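Local atomic coordinates of CELL division control protein 6 (Pyrobaculum aerophilum, PDB entry 1FNN), a protein that binds ADP and magnesium through an AAA+ ATPase module and is probably involved in regulating the initiation of DNA replication. Residues A47-R52 with Y186-S191; G51-G56 with V165-A170; V77-F82 with L129-A134; F190-K195 with L233-G238. All blocks are in the same frame, centred on the assembly; numbering follows the deposited sequence.

In the fold
Contacts 1 and 3 are buried pairings of parallel strands in one five-stranded sheet. Each takes in one of the outermost strands, 187-189 in contact 1 and 75-80 in contact 3. Both run on backbone hydrogen bonds and apolar side chains, but contact 3 also carries an acidic end beside the magnesium ion. Contact 2 is partly buried and small. It ties the loop after strand 46-50 to the end of strand 160-166, and it shares Gly51 and Arg52 with contact 1. Contact 4, also partly buried, joins two loops. It and contact 2 both touch ADP, contact 2 at the phosphates and contact 4 at the adenine.

Contact 1 (A47-R52 with Y186-S191); sequences ATLLGR and YVIRFS
Leu49 and Ile188 lie side by side and point the same way, with Leu49 CD2 3.7 Å from Ile188 CD1. The same CD2 also rests on Ile188 CB, so the methyl fills the hollow beside the isoleucine branch. Phe190, two residues past Ile188, adds to this patch. Its CE1 comes 3.7 Å from Leu49 CB, and its CZ approaches Leu49 CD1. A chi1 of -67° sets Phe190 CG beside the backbone N, on the side of the sheet where Leu49 lies. Leu50 O lies at the edge of the Phe190 ring, near its plane.

Leu50 projects from the other face of the sheet. Its CD1 is the bump here. It meets Val187 CG1 at 3.7 Å and also touches Arg189 NH1. Val187 CG1 in turn sits over one face of the Arg189 guanidinium, near the rim. The charged end of Arg189 is held by a salt bridge to Asp169.

Four backbone bonds link the strands, from Thr48 N to Tyr186 O, Ile188 N to Thr48 O, Leu50 N to Ile188 O and Phe190 N to Leu50 O. Beyond them a water takes over, accepting from Arg52 N (2.9 Å) and donating to Phe190 O (2.8 Å). Helices 23-38 and 57-68 touch the Leu49 face, and helix 170-173 touches the Leu50 face. This is the parallel, helix-covered sheet of a P-loop AAA+ ATPase, with strand 46-50 leading into the nucleotide-binding loop.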
# COMPACT_ATOMS: atom_id res chain seq x y z
N ALA A 47 -9.03 -4.02 -19.23
CA ALA A 47 -8.82 -4.74 -17.98
C ALA A 47 -9.31 -3.87 -16.81
O ALA A 47 -9.32 -2.64 -16.89
CB ALA A 47 -7.35 -5.01 -17.75
N THR A 48 -9.57 -4.50 -15.66
CA THR A 48 -9.93 -3.82 -14.43
C THR A 48 -8.95 -4.30 -13.37
O THR A 48 -8.74 -5.52 -13.35
CB THR A 48 -11.37 -4.16 -13.97
OG1 THR A 48 -12.28 -3.73 -14.97
CG2 THR A 48 -11.71 -3.46 -12.67
N LEU A 49 -8.27 -3.39 -12.70
CA LEU A 49 -7.30 -3.74 -11.67
C LEU A 49 -7.97 -3.51 -10.30
O LEU A 49 -8.50 -2.40 -10.09
CB LEU A 49 -6.05 -2.86 -11.77
CG LEU A 49 -5.37 -2.74 -13.16
CD1 LEU A 49 -4.04 -2.00 -12.99
CD2 LEU A 49 -5.15 -4.07 -13.87
N LEU A 50 -8.01 -4.52 -9.43
CA LEU A 50 -8.73 -4.34 -8.16
C LEU A 50 -7.84 -4.74 -7.00
O LEU A 50 -7.14 -5.75 -7.00
CB LEU A 50 -10.00 -5.22 -8.11
CG LEU A 50 -11.05 -5.00 -9.18
CD1 LEU A 50 -12.21 -6.02 -9.05
CD2 LEU A 50 -11.62 -3.58 -9.09
N GLY A 51 -7.88 -3.91 -5.95
CA GLY A 51 -7.06 -4.18 -4.78
C GLY A 51 -7.14 -2.98 -3.85
O GLY A 51 -7.39 -1.86 -4.35
N ARG A 52 -6.84 -3.22 -2.57
CA ARG A 52 -6.91 -2.08 -1.63
C ARG A 52 -5.77 -1.10 -1.91
O ARG A 52 -4.82 -1.38 -2.65
CB ARG A 52 -6.81 -2.59 -0.18
CG ARG A 52 -5.52 -3.31 0.17
CD ARG A 52 -4.92 -2.83 1.49
NE ARG A 52 -4.96 -1.36 1.64
CZ ARG A 52 -4.68 -0.71 2.75
NH1 ARG A 52 -4.32 -1.46 3.80
NH2 ARG A 52 -4.71 0.60 2.87
N TYR A 186 -11.84 -9.57 -17.40
CA TYR A 186 -10.47 -9.11 -17.63
C TYR A 186 -10.13 -8.44 -16.29
O TYR A 186 -10.08 -7.22 -16.25
CB TYR A 186 -10.28 -8.22 -18.85
CG TYR A 186 -10.72 -8.85 -20.16
CD1 TYR A 186 -11.83 -8.40 -20.86
CD2 TYR A 186 -10.00 -9.91 -20.70
CE1 TYR A 186 -12.23 -8.98 -22.06
CE2 TYR A 186 -10.37 -10.51 -21.89
CZ TYR A 186 -11.48 -10.04 -22.56
OH TYR A 186 -11.82 -10.65 -23.74
N VAL A 187 -10.14 -9.17 -15.19
CA VAL A 187 -9.95 -8.58 -13.87
C VAL A 187 -8.65 -9.05 -13.28
O VAL A 187 -8.39 -10.25 -13.23
CB VAL A 187 -11.08 -8.87 -12.86
CG1 VAL A 187 -10.67 -8.46 -11.44
CG2 VAL A 187 -12.35 -8.15 -13.26
N ILE A 188 -7.79 -8.09 -12.93
CA ILE A 188 -6.49 -8.48 -12.36
C ILE A 188 -6.51 -8.02 -10.89
O ILE A 188 -6.84 -6.84 -10.64
CB ILE A 188 -5.36 -7.78 -13.13
CG1 ILE A 188 -5.36 -8.16 -14.63
CG2 ILE A 188 -4.02 -8.17 -12.49
CD1 ILE A 188 -4.27 -7.36 -15.39
N ARG A 189 -6.27 -8.94 -9.97
CA ARG A 189 -6.42 -8.68 -8.56
C ARG A 189 -5.06 -8.55 -7.90
O ARG A 189 -4.12 -9.22 -8.25
CB ARG A 189 -7.16 -9.85 -7.83
CG ARG A 189 -8.57 -9.99 -8.43
CD ARG A 189 -9.51 -10.94 -7.66
NE ARG A 189 -10.83 -10.90 -8.28
CZ ARG A 189 -11.79 -10.07 -7.91
NH1 ARG A 189 -11.59 -9.20 -6.93
NH2 ARG A 189 -12.96 -10.11 -8.54
N PHE A 190 -4.96 -7.57 -7.01
CA PHE A 190 -3.72 -7.24 -6.31
C PHE A 190 -4.04 -7.43 -4.81
O PHE A 190 -4.83 -6.63 -4.30
CB PHE A 190 -3.40 -5.75 -6.54
CG PHE A 190 -3.06 -5.45 -7.98
CD1 PHE A 190 -4.02 -5.53 -9.00
CD2 PHE A 190 -1.76 -5.07 -8.29
CE1 PHE A 190 -3.65 -5.24 -10.32
CE2 PHE A 190 -1.39 -4.78 -9.59
CZ PHE A 190 -2.35 -4.88 -10.57
N SER A 191 -3.57 -8.52 -4.25
CA SER A 191 -3.97 -8.81 -2.85
C SER A 191 -3.02 -8.12 -1.88
O SER A 191 -1.99 -7.59 -2.29
CB SER A 191 -3.89 -10.33 -2.66
OG SER A 191 -2.50 -10.60 -2.53
O HOH W 1 -6.28 -5.95 -1.96

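Contact 2 (G51-G56 with V165-A170); sequences GRPGTG and VGHNDA. With ADP (adenosine-5'-diphosphate), chain D.
Pro53 and His167 cross at about a right angle, where the Walker A loop (P-loop) of this AAA+ ATPase passes the end of strand 160-166. The proline brings its CG to His167 NE2 at 3.5 Å, and its CD lies near NE2 and CD2. His167 CG is anti to the carbonyl carbon (chi1 -76°), beside the backbone N, which starts the ring off toward the loop. Gly51 O lies at the edge of the ring, in its plane, 3.4 Å from His167 CD2. The same oxygen receives a CA-H...O contact from His167 and a hydrogen bond from Lys57. The His167 ring also meets that of Phe135, the planes about 30° apart. An alanine at His167 would probably leave the CG and CD of Pro53 without this ring beside them and open a gap along the loop.

The backbones are joined by a hydrogen bond from Gly51 N to Gly166 O at 3.3 Å, a long one with its donor tilted from the carbonyl plane. The loop also holds its own shape. A type II turn runs from Arg52 to Thr55. Across it Thr55 OG1 donates to Arg52 O (2.7 Å), in the carbonyl plane. The guanidinium of Arg52 makes a salt bridge with Asp239. The loop turns amides toward the diphosphate. Gly56 N, just past the turn, donates to ADP O3A at 3.2 Å. Within the turn, Gly54 N reaches ADP O3B at 2.9 Å with an N-H...O angle of 164°.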
# COMPACT_ATOMS: atom_id res chain seq x y z
N GLY A 51 -7.88 -3.91 -5.95
CA GLY A 51 -7.06 -4.18 -4.78
C GLY A 51 -7.14 -2.98 -3.85
O GLY A 51 -7.39 -1.86 -4.35
N ARG A 52 -6.84 -3.22 -2.57
CA ARG A 52 -6.91 -2.08 -1.63
C ARG A 52 -5.77 -1.10 -1.91
O ARG A 52 -4.82 -1.38 -2.65
CB ARG A 52 -6.81 -2.59 -0.18
CG ARG A 52 -5.52 -3.31 0.17
CD ARG A 52 -4.92 -2.83 1.49
NE ARG A 52 -4.96 -1.36 1.64
CZ ARG A 52 -4.68 -0.71 2.75
NH1 ARG A 52 -4.32 -1.46 3.80
NH2 ARG A 52 -4.71 0.60 2.87
N PRO A 53 -5.76 0.01 -1.18
CA PRO A 53 -4.71 1.02 -1.33
C PRO A 53 -3.36 0.43 -1.00
O PRO A 53 -3.15 -0.40 -0.10
CB PRO A 53 -5.11 2.15 -0.39
CG PRO A 53 -6.59 1.98 -0.24
CD PRO A 53 -6.83 0.49 -0.27
N GLY A 54 -2.40 0.75 -1.89
CA GLY A 54 -1.03 0.38 -1.61
C GLY A 54 -0.63 -1.01 -2.06
O GLY A 54 0.45 -1.45 -1.66
N THR A 55 -1.48 -1.63 -2.86
CA THR A 55 -1.17 -2.98 -3.35
C THR A 55 -0.47 -2.92 -4.72
O THR A 55 -0.19 -3.98 -5.27
CB THR A 55 -2.42 -3.85 -3.45
OG1 THR A 55 -3.51 -3.21 -4.15
CG2 THR A 55 -2.94 -4.14 -2.02
N GLY A 56 0.08 -1.77 -5.15
CA GLY A 56 0.88 -1.74 -6.39
C GLY A 56 0.08 -1.65 -7.70
O GLY A 56 0.63 -1.94 -8.78
N VAL A 165 -9.35 1.22 -12.69
CA VAL A 165 -8.78 0.81 -11.42
C VAL A 165 -9.72 1.08 -10.25
O VAL A 165 -10.32 2.13 -10.15
CB VAL A 165 -7.45 1.54 -11.18
CG1 VAL A 165 -6.83 1.08 -9.86
CG2 VAL A 165 -6.43 1.35 -12.29
N GLY A 166 -9.95 0.03 -9.42
CA GLY A 166 -10.83 0.22 -8.26
C GLY A 166 -10.27 -0.55 -7.07
O GLY A 166 -9.23 -1.19 -7.12
N HIS A 167 -10.98 -0.46 -5.94
CA HIS A 167 -10.60 -1.13 -4.71
C HIS A 167 -11.15 -2.55 -4.61
O HIS A 167 -10.46 -3.41 -4.09
CB HIS A 167 -11.12 -0.37 -3.47
CG HIS A 167 -10.28 0.85 -3.23
ND1 HIS A 167 -10.78 2.00 -2.67
CD2 HIS A 167 -8.96 1.07 -3.48
CE1 HIS A 167 -9.81 2.89 -2.58
NE2 HIS A 167 -8.70 2.36 -3.06
N ASN A 168 -12.35 -2.74 -5.14
CA ASN A 168 -13.03 -4.01 -5.07
C ASN A 168 -14.03 -4.09 -6.21
O ASN A 168 -14.16 -3.11 -6.96
CB ASN A 168 -13.75 -4.21 -3.72
CG ASN A 168 -14.53 -2.99 -3.29
OD1 ASN A 168 -14.31 -2.49 -2.18
ND2 ASN A 168 -15.42 -2.47 -4.12
N ASP A 169 -14.85 -5.13 -6.21
CA ASP A 169 -15.83 -5.35 -7.27
C ASP A 169 -16.93 -4.33 -7.35
O ASP A 169 -17.63 -4.20 -8.36
CB ASP A 169 -16.37 -6.79 -7.14
CG ASP A 169 -15.34 -7.84 -7.47
OD1 ASP A 169 -15.30 -8.31 -8.63
OD2 ASP A 169 -14.51 -8.26 -6.65
N ALA A 170 -17.13 -3.46 -6.37
CA ALA A 170 -18.16 -2.43 -6.44
C ALA A 170 -17.95 -1.47 -7.60
O ALA A 170 -18.92 -0.96 -8.19
CB ALA A 170 -18.24 -1.66 -5.14
PB ADP D . -1.85 1.47 -5.42
O1B ADP D . -2.30 2.18 -6.68
O2B ADP D . -2.17 0.08 -5.39
O3B ADP D . -2.57 2.22 -4.39
PA ADP D . 0.94 1.98 -5.59
O1A ADP D . 1.13 1.52 -6.98
O2A ADP D . 0.97 3.44 -5.50
O3A ADP D . -0.36 1.41 -5.01
O5' ADP D . 2.14 1.45 -4.62
C5' ADP D . 2.25 2.11 -3.37
C4' ADP D . 3.75 2.34 -3.13
O4' ADP D . 4.38 1.08 -3.06
C3' ADP D . 4.47 3.09 -4.24
O3' ADP D . 5.54 3.82 -3.67
C2' ADP D . 4.89 1.95 -5.10
O2' ADP D . 5.99 2.27 -5.94
C1' ADP D . 5.34 0.94 -4.04
N9 ADP D . 5.16 -0.36 -4.57
C8 ADP D . 3.97 -1.04 -4.61
N7 ADP D . 4.08 -2.30 -4.90
C5 ADP D . 5.45 -2.46 -5.05
C6 ADP D . 6.23 -3.57 -5.39
N6 ADP D . 5.68 -4.75 -5.65
N1 ADP D . 7.55 -3.41 -5.49
C2 ADP D . 8.07 -2.22 -5.27
N3 ADP D . 7.46 -1.08 -4.95
C4 ADP D . 6.12 -1.29 -4.85

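Contact 3 (V77-F82 with L129-A134); sequences VYINGF and LVLDDA
Tyr78 and Asp132 meet through the phenol oxygen and the carboxylate. Tyr78 OH donates to Asp132 OD2 at 2.6 Å. It reaches that oxygen on the anti side, 22° out of the carboxylate plane, and the ring and carboxylate planes stand 88° apart. Tyr78 CG is anti to the backbone N (chi1 176°), beside the carbonyl carbon. CD1 of the ring lies 4.0 Å from Val130 CG1, the two side chains crossing at a slant. Asp132 OD2 also accepts from Thr58 OG1, so two hydroxyls grip one oxygen. Its OD1 takes the amide of Asp133. A phenylalanine in place of Tyr78 would take away one of these hydroxyls, and the carboxylate would probably be held less firmly and freer to turn.

The tight part is on the opposite face of the sheet. Ile79 lies beside Leu131, with CB and CG1 against Leu131 CD2 at 3.8 Å. Its CG1 also touches Leu129 CD1, and that methyl packs on Val77 CG1. Backbone bonds, such as Ile79 N to Val130 O at 2.8 Å, keep the strands in parallel register.

Toward the strand ends the side chains part. Asn80 OD1 instead accepts from Phe82 N in an Asx turn. Phe82 lies on the solvent side, its ring meeting Arg85 in a cation-pi contact. Asp132 has been seen to bind magnesium; in this model its side chain is about 4 Å from the ion but not bonded to it, consistent with the Walker B position of P-loop ATPases. Helix 87-97 packs on Val77 and Ile79, helix 139-148 covers Leu129 and Leu131, and strand 160-166 continues the sheet beyond strand 127-132.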
# COMPACT_ATOMS: atom_id res chain seq x y z
N VAL A 77 -2.52 7.85 -21.89
CA VAL A 77 -3.32 8.94 -21.37
C VAL A 77 -3.79 8.57 -19.95
O VAL A 77 -4.68 7.74 -19.75
CB VAL A 77 -4.49 9.26 -22.32
CG1 VAL A 77 -5.33 10.36 -21.67
CG2 VAL A 77 -3.98 9.78 -23.69
N TYR A 78 -3.01 9.03 -18.99
CA TYR A 78 -3.26 8.63 -17.59
C TYR A 78 -4.22 9.59 -16.93
O TYR A 78 -3.95 10.80 -16.79
CB TYR A 78 -1.92 8.51 -16.89
CG TYR A 78 -2.11 8.18 -15.41
CD1 TYR A 78 -2.25 6.87 -14.99
CD2 TYR A 78 -2.17 9.22 -14.48
CE1 TYR A 78 -2.43 6.57 -13.66
CE2 TYR A 78 -2.36 8.94 -13.13
CZ TYR A 78 -2.48 7.60 -12.74
OH TYR A 78 -2.67 7.32 -11.42
N ILE A 79 -5.36 9.08 -16.43
CA ILE A 79 -6.36 9.92 -15.80
C ILE A 79 -6.47 9.56 -14.31
O ILE A 79 -6.94 8.47 -14.00
CB ILE A 79 -7.75 9.85 -16.40
CG1 ILE A 79 -7.85 10.17 -17.89
CG2 ILE A 79 -8.72 10.82 -15.67
CD1 ILE A 79 -7.22 11.52 -18.24
N ASN A 80 -6.05 10.47 -13.44
CA ASN A 80 -6.18 10.15 -11.99
C ASN A 80 -7.58 10.55 -11.57
O ASN A 80 -7.86 11.75 -11.39
CB ASN A 80 -5.11 10.90 -11.22
CG ASN A 80 -5.23 10.82 -9.71
OD1 ASN A 80 -6.20 10.27 -9.18
ND2 ASN A 80 -4.23 11.38 -9.04
N GLY A 81 -8.46 9.58 -11.30
CA GLY A 81 -9.84 9.83 -10.96
C GLY A 81 -10.01 10.53 -9.61
O GLY A 81 -11.09 11.05 -9.30
N PHE A 82 -8.96 10.60 -8.80
CA PHE A 82 -9.04 11.37 -7.56
C PHE A 82 -9.10 12.87 -7.90
O PHE A 82 -9.65 13.63 -7.11
CB PHE A 82 -7.86 11.14 -6.63
CG PHE A 82 -7.94 11.97 -5.37
CD1 PHE A 82 -8.68 11.55 -4.28
CD2 PHE A 82 -7.26 13.18 -5.29
CE1 PHE A 82 -8.74 12.33 -3.13
CE2 PHE A 82 -7.31 13.96 -4.15
CZ PHE A 82 -8.06 13.53 -3.07
N LEU A 129 -5.84 4.38 -22.54
CA LEU A 129 -6.47 5.22 -21.54
C LEU A 129 -6.60 4.51 -20.20
O LEU A 129 -7.00 3.34 -20.10
CB LEU A 129 -7.84 5.64 -22.09
CG LEU A 129 -8.74 6.49 -21.18
CD1 LEU A 129 -8.11 7.86 -20.88
CD2 LEU A 129 -10.13 6.65 -21.81
N VAL A 130 -6.01 5.12 -19.18
CA VAL A 130 -6.09 4.54 -17.85
C VAL A 130 -7.01 5.44 -17.02
O VAL A 130 -6.72 6.64 -16.86
CB VAL A 130 -4.70 4.45 -17.18
CG1 VAL A 130 -4.87 3.95 -15.75
CG2 VAL A 130 -3.76 3.52 -17.97
N LEU A 131 -8.06 4.86 -16.46
CA LEU A 131 -8.84 5.63 -15.47
C LEU A 131 -8.52 5.12 -14.08
O LEU A 131 -9.14 4.15 -13.62
CB LEU A 131 -10.33 5.49 -15.80
CG LEU A 131 -10.71 5.90 -17.23
CD1 LEU A 131 -12.21 5.66 -17.48
CD2 LEU A 131 -10.37 7.37 -17.51
N ASP A 132 -7.50 5.70 -13.45
CA ASP A 132 -7.03 5.26 -12.15
C ASP A 132 -7.98 5.76 -11.05
O ASP A 132 -8.71 6.73 -11.25
CB ASP A 132 -5.61 5.78 -11.83
CG ASP A 132 -4.84 4.82 -10.96
OD1 ASP A 132 -5.46 3.93 -10.32
OD2 ASP A 132 -3.60 4.92 -10.89
N ASP A 133 -8.07 5.01 -9.98
CA ASP A 133 -9.03 5.27 -8.90
C ASP A 133 -10.38 5.72 -9.43
O ASP A 133 -10.92 6.74 -9.02
CB ASP A 133 -8.53 6.34 -7.92
CG ASP A 133 -7.20 5.84 -7.34
OD1 ASP A 133 -7.12 4.62 -7.08
OD2 ASP A 133 -6.33 6.71 -7.19
N ALA A 134 -10.93 4.87 -10.28
CA ALA A 134 -12.18 5.10 -10.98
C ALA A 134 -13.44 4.98 -10.16
O ALA A 134 -14.48 5.49 -10.61
CB ALA A 134 -12.23 4.15 -12.18

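Contact 4 (F190-K195 with L233-G238); sequences FSPYTK and LDTNRG. With ADP (adenosine-5'-diphosphate), chain D.
Tyr193 and Gly238 are joined by a single backbone hydrogen bond, from Tyr193 N to Gly238 O at 3.1 Å. The N-H...O angle is 164°, and the donor lies on a lone pair in the carbonyl plane. Gly238 O also sits 3.5 Å from Tyr193 CD1, so one oxygen meets both the backbone and the ring of the tyrosine. In return Gly238 CA makes a CA-H...O contact with Tyr193 O at 3.2 Å. A side chain on Gly238 would run into Pro192 CB and Tyr193 N, and the backbone angles of Gly238 also call for glycine.

Pro192 fills the space beside this pair. Its CB rests 3.6 Å from Arg237 O, and its CG comes 4.0 Å from Thr235 CA. The proline thus packs on the backbone of a type I turn that runs from Asp234 to Arg237. The turn is closed by a bond from Arg237 N to Asp234 O.

The phenol end of Tyr193 points elsewhere. Tyr193 CG lies beside the backbone N (chi1 -69°), and the phenol oxygen ends at the adenine. There ADP N6 donates to Tyr193 OH at 3.0 Å. The OH also lies 2.8 Å from ADP N7.

Further out, Ile198 and Ile201 of helix 195-209 touch the Tyr193 side chain. Thr194 is the N-cap of that helix. Arg237 O receives a weak hydrogen bond from Arg52 NH1, a light link between the turn and the P-loop. The contact is part of the adenine pocket of an AAA+ ATPase, where the lid domain meets the nucleotide-binding core.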
# COMPACT_ATOMS: atom_id res chain seq x y z
N PHE A 190 -4.96 -7.57 -7.01
CA PHE A 190 -3.72 -7.24 -6.31
C PHE A 190 -4.04 -7.43 -4.81
O PHE A 190 -4.83 -6.63 -4.30
CB PHE A 190 -3.40 -5.75 -6.54
CG PHE A 190 -3.06 -5.45 -7.98
CD1 PHE A 190 -4.02 -5.53 -9.00
CD2 PHE A 190 -1.76 -5.07 -8.29
CE1 PHE A 190 -3.65 -5.24 -10.32
CE2 PHE A 190 -1.39 -4.78 -9.59
CZ PHE A 190 -2.35 -4.88 -10.57
N SER A 191 -3.57 -8.52 -4.25
CA SER A 191 -3.97 -8.81 -2.85
C SER A 191 -3.02 -8.12 -1.88
O SER A 191 -1.99 -7.59 -2.29
CB SER A 191 -3.89 -10.33 -2.66
OG SER A 191 -2.50 -10.60 -2.53
N PRO A 192 -3.51 -7.86 -0.67
CA PRO A 192 -2.74 -7.16 0.34
C PRO A 192 -1.38 -7.84 0.42
O PRO A 192 -1.35 -9.08 0.28
CB PRO A 192 -3.57 -7.33 1.61
CG PRO A 192 -4.98 -7.46 1.08
CD PRO A 192 -4.81 -8.39 -0.12
N TYR A 193 -0.30 -7.08 0.55
CA TYR A 193 0.99 -7.76 0.64
C TYR A 193 1.12 -8.41 2.04
O TYR A 193 0.74 -7.80 3.05
CB TYR A 193 2.16 -6.81 0.49
CG TYR A 193 2.31 -6.22 -0.91
CD1 TYR A 193 2.03 -4.90 -1.20
CD2 TYR A 193 2.76 -7.04 -1.94
CE1 TYR A 193 2.18 -4.37 -2.48
CE2 TYR A 193 2.92 -6.55 -3.22
CZ TYR A 193 2.63 -5.22 -3.47
OH TYR A 193 2.80 -4.78 -4.78
N THR A 194 1.84 -9.51 2.05
CA THR A 194 2.10 -10.17 3.33
C THR A 194 3.33 -9.50 3.94
O THR A 194 4.06 -8.70 3.31
CB THR A 194 2.42 -11.66 3.11
OG1 THR A 194 3.62 -11.68 2.32
CG2 THR A 194 1.34 -12.43 2.37
N LYS A 195 3.69 -10.03 5.12
CA LYS A 195 4.84 -9.46 5.81
C LYS A 195 6.12 -9.71 5.07
O LYS A 195 7.04 -8.87 5.11
CB LYS A 195 4.91 -10.03 7.24
CG LYS A 195 3.74 -9.48 8.04
CD LYS A 195 3.64 -10.18 9.43
CE LYS A 195 2.57 -9.38 10.19
NZ LYS A 195 2.53 -9.69 11.65
N LEU A 233 -7.38 -11.87 3.78
CA LEU A 233 -8.66 -11.27 4.08
C LEU A 233 -8.46 -10.05 4.97
O LEU A 233 -9.34 -9.22 5.20
CB LEU A 233 -9.51 -12.31 4.81
CG LEU A 233 -10.15 -13.46 4.02
CD1 LEU A 233 -9.13 -14.33 3.30
CD2 LEU A 233 -10.90 -14.34 5.04
N ASP A 234 -7.24 -9.93 5.48
CA ASP A 234 -6.81 -8.83 6.34
C ASP A 234 -6.44 -7.62 5.49
O ASP A 234 -5.36 -7.02 5.50
CB ASP A 234 -5.68 -9.33 7.23
CG ASP A 234 -5.20 -8.30 8.24
OD1 ASP A 234 -5.83 -7.22 8.33
OD2 ASP A 234 -4.19 -8.58 8.92
N THR A 235 -7.45 -7.08 4.83
CA THR A 235 -7.46 -6.00 3.89
C THR A 235 -7.30 -4.62 4.52
O THR A 235 -7.35 -3.63 3.79
CB THR A 235 -8.79 -6.02 3.09
OG1 THR A 235 -8.95 -7.31 2.47
CG2 THR A 235 -8.81 -4.93 2.03
N ASN A 236 -7.11 -4.55 5.84
CA ASN A 236 -6.80 -3.26 6.46
C ASN A 236 -5.29 -3.11 6.63
O ASN A 236 -4.78 -2.08 7.06
CB ASN A 236 -7.59 -3.04 7.74
CG ASN A 236 -8.95 -2.39 7.48
OD1 ASN A 236 -9.14 -1.60 6.55
ND2 ASN A 236 -9.93 -2.74 8.31
N ARG A 237 -4.53 -4.12 6.24
CA ARG A 237 -3.08 -4.13 6.22
C ARG A 237 -2.60 -4.49 4.80
O ARG A 237 -3.42 -4.57 3.88
CB ARG A 237 -2.53 -5.10 7.26
CG ARG A 237 -2.21 -4.35 8.55
CD ARG A 237 -1.51 -5.23 9.57
NE ARG A 237 -2.38 -5.46 10.72
CZ ARG A 237 -2.52 -4.59 11.71
NH1 ARG A 237 -1.84 -3.45 11.69
NH2 ARG A 237 -3.32 -4.84 12.73
N GLY A 238 -1.30 -4.62 4.63
CA GLY A 238 -0.72 -5.02 3.36
C GLY A 238 -0.40 -3.84 2.44
O GLY A 238 -0.40 -4.02 1.23
PB ADP D . -1.85 1.47 -5.42
O1B ADP D . -2.30 2.18 -6.68
O2B ADP D . -2.17 0.08 -5.39
O3B ADP D . -2.57 2.22 -4.39
PA ADP D . 0.94 1.98 -5.59
O1A ADP D . 1.13 1.52 -6.98
O2A ADP D . 0.97 3.44 -5.50
O3A ADP D . -0.36 1.41 -5.01
O5' ADP D . 2.14 1.45 -4.62
C5' ADP D . 2.25 2.11 -3.37
C4' ADP D . 3.75 2.34 -3.13
O4' ADP D . 4.38 1.08 -3.06
C3' ADP D . 4.47 3.09 -4.24
O3' ADP D . 5.54 3.82 -3.67
C2' ADP D . 4.89 1.95 -5.10
O2' ADP D . 5.99 2.27 -5.94
C1' ADP D . 5.34 0.94 -4.04
N9 ADP D . 5.16 -0.36 -4.57
C8 ADP D . 3.97 -1.04 -4.61
N7 ADP D . 4.08 -2.30 -4.90
C5 ADP D . 5.45 -2.46 -5.05
C6 ADP D . 6.23 -3.57 -5.39
N6 ADP D . 5.68 -4.75 -5.65
N1 ADP D . 7.55 -3.41 -5.49
C2 ADP D . 8.07 -2.22 -5.27
N3 ADP D . 7.46 -1.08 -4.95
C4 ADP D . 6.12 -1.29 -4.85